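Local coordinates for glycosyl hydrolase, family 38 (Enterococcus faecalis, PDB 5KBP) that acts as an alpha-mannosidase of glycosyl hydrolase family 38, hydrolysing alpha-linked mannose, and probably binds carbohydrate, at the interface of chains A and B. Residues are numbered along the deposited sequence; one frame, centred on the assembly and turned at random. Chains: chain A/B, Glycosyl hydrolase, family 38.

The interface of chains A and B. Residues chain A 377, 380-381, 385, 476, 478; chain B 23, 27, 30-31, 34.
A:Phe381 loses the most surface here, 89 Å², followed by B:Arg31 with 60 Å² and B:Glu34 with 55 Å². With CG anti to the backbone N (chi1 173°), A:Phe381 lays its ring on helix 25-45 of chain B. B:Met30 CB sits over the centre of one face, 3.5 Å from A:Phe381 CE1, a CH-pi contact; CG of A:Glu385, one helical turn on, covers the rim of the opposite face. The ring is thus held between its own helix and the partner.

B:Arg31, extended from CG to NE, presents its guanidinium at the ring's edge, the two planes 78° apart. One guanidinium face meets A:Phe381 CE2; against the other lies A:Leu476 CD1, 3.7 Å from B:Arg31 NE. The rotation of the guanidinium is set within chain B: B:Arg31 NH2 donates to the carboxylate oxygen OE1 of B:Glu27 at 3.1 Å, on the anti lone pair and nearly straight (164° at H), and to the carbonyl O of B:Glu27 at 2.9 Å, from above the carbonyl plane.

Beyond the ring tip, A:Lys478 NZ donates to B:Glu34 OE1 at 3.1 Å, on that oxygen's syn lone pair, forming a salt bridge. The same NZ also forms a salt bridge with A:Glu385 OE2 at 3.0 Å, its hydrogen bond there being weak. A:Glu385 OE2 and B:Glu34 OE2 meet tip to tip, 3.2 Å apart; NZ would probably offset any repulsion if both are charged.

In this two-fold interface, possibly that of a biological dimer, helix 362-393 and the loop after strand 463-475 of chain A pack on helix 25-45 in chain B's N-terminal family 38 region.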
# COMPACT_ATOMS: atom_id res chain seq x y z
N ASP A 377 -6.34 7.50 -7.99
CA ASP A 377 -6.44 8.88 -7.52
C ASP A 377 -5.69 9.83 -8.44
O ASP A 377 -6.09 11.00 -8.58
CB ASP A 377 -5.92 8.99 -6.09
CG ASP A 377 -6.78 8.25 -5.10
OD1 ASP A 377 -7.98 8.05 -5.39
OD2 ASP A 377 -6.27 7.86 -4.03
N HIS A 380 -7.99 10.37 -11.33
CA HIS A 380 -9.06 11.29 -10.95
C HIS A 380 -8.57 12.73 -10.93
O HIS A 380 -9.26 13.63 -11.42
CB HIS A 380 -9.64 10.90 -9.59
CG HIS A 380 -10.70 9.84 -9.66
ND1 HIS A 380 -10.41 8.50 -9.80
CD2 HIS A 380 -12.05 9.92 -9.61
CE1 HIS A 380 -11.53 7.80 -9.83
NE2 HIS A 380 -12.54 8.64 -9.72
N PHE A 381 -7.39 12.96 -10.37
CA PHE A 381 -6.83 14.31 -10.33
C PHE A 381 -6.64 14.86 -11.74
O PHE A 381 -7.05 15.99 -12.04
CB PHE A 381 -5.50 14.32 -9.57
CG PHE A 381 -4.77 15.63 -9.63
CD1 PHE A 381 -3.85 15.89 -10.64
CD2 PHE A 381 -4.99 16.61 -8.67
CE1 PHE A 381 -3.18 17.09 -10.69
CE2 PHE A 381 -4.32 17.81 -8.72
CZ PHE A 381 -3.41 18.06 -9.73
N GLU A 385 -8.50 18.07 -13.44
CA GLU A 385 -7.75 19.23 -13.93
C GLU A 385 -8.17 19.57 -15.35
O GLU A 385 -8.45 20.74 -15.66
CB GLU A 385 -6.25 18.96 -13.86
CG GLU A 385 -5.69 18.89 -12.45
CD GLU A 385 -5.96 20.15 -11.65
OE1 GLU A 385 -6.90 20.14 -10.84
OE2 GLU A 385 -5.24 21.14 -11.86
N LEU A 476 -10.09 24.05 -3.67
CA LEU A 476 -8.63 24.14 -3.61
C LEU A 476 -8.16 24.94 -4.82
O LEU A 476 -7.74 24.36 -5.84
CB LEU A 476 -7.99 22.76 -3.56
CG LEU A 476 -8.42 21.88 -2.38
CD1 LEU A 476 -7.68 20.55 -2.40
CD2 LEU A 476 -8.20 22.60 -1.06
N LYS A 478 -5.85 27.24 -7.33
CA LYS A 478 -4.45 27.11 -7.71
C LYS A 478 -3.60 28.30 -7.29
O LYS A 478 -2.39 28.29 -7.55
CB LYS A 478 -4.34 26.91 -9.22
CG LYS A 478 -5.10 25.70 -9.74
CD LYS A 478 -4.58 24.43 -9.10
CE LYS A 478 -5.42 23.23 -9.51
NZ LYS A 478 -4.87 21.96 -8.96
N LEU B 23 -6.86 14.59 2.07
CA LEU B 23 -6.96 13.96 0.77
C LEU B 23 -6.13 12.69 0.74
O LEU B 23 -5.22 12.51 1.56
CB LEU B 23 -6.46 14.91 -0.33
CG LEU B 23 -7.31 16.15 -0.64
CD1 LEU B 23 -6.59 17.05 -1.63
CD2 LEU B 23 -8.66 15.72 -1.19
N GLU B 27 -3.51 12.62 -4.30
CA GLU B 27 -4.16 13.91 -4.49
C GLU B 27 -3.27 15.05 -3.99
O GLU B 27 -3.13 16.08 -4.65
CB GLU B 27 -5.51 13.93 -3.77
CG GLU B 27 -6.57 13.05 -4.42
CD GLU B 27 -7.10 13.62 -5.72
OE1 GLU B 27 -6.90 14.82 -5.98
OE2 GLU B 27 -7.72 12.86 -6.50
N MET B 30 0.13 15.10 -6.37
CA MET B 30 0.04 15.79 -7.65
C MET B 30 0.01 17.30 -7.49
O MET B 30 0.47 18.03 -8.37
CB MET B 30 -1.19 15.31 -8.42
CG MET B 30 -1.15 13.84 -8.83
SD MET B 30 0.28 13.41 -9.84
CE MET B 30 1.36 12.64 -8.63
N ARG B 31 -0.53 17.79 -6.37
CA ARG B 31 -0.47 19.22 -6.08
C ARG B 31 0.90 19.66 -5.59
O ARG B 31 1.22 20.84 -5.68
CB ARG B 31 -1.55 19.59 -5.05
CG ARG B 31 -2.95 19.56 -5.62
CD ARG B 31 -4.01 19.78 -4.56
NE ARG B 31 -5.35 19.84 -5.13
CZ ARG B 31 -6.10 18.78 -5.40
NH1 ARG B 31 -7.31 18.93 -5.92
NH2 ARG B 31 -5.64 17.56 -5.14
N GLU B 34 2.72 20.61 -8.84
CA GLU B 34 2.39 21.97 -9.25
C GLU B 34 3.14 23.00 -8.42
O GLU B 34 3.62 24.01 -8.95
CB GLU B 34 0.88 22.20 -9.14
CG GLU B 34 0.04 21.29 -10.02
CD GLU B 34 -1.45 21.56 -9.89
OE1 GLU B 34 -1.84 22.31 -8.97
OE2 GLU B 34 -2.22 21.03 -10.71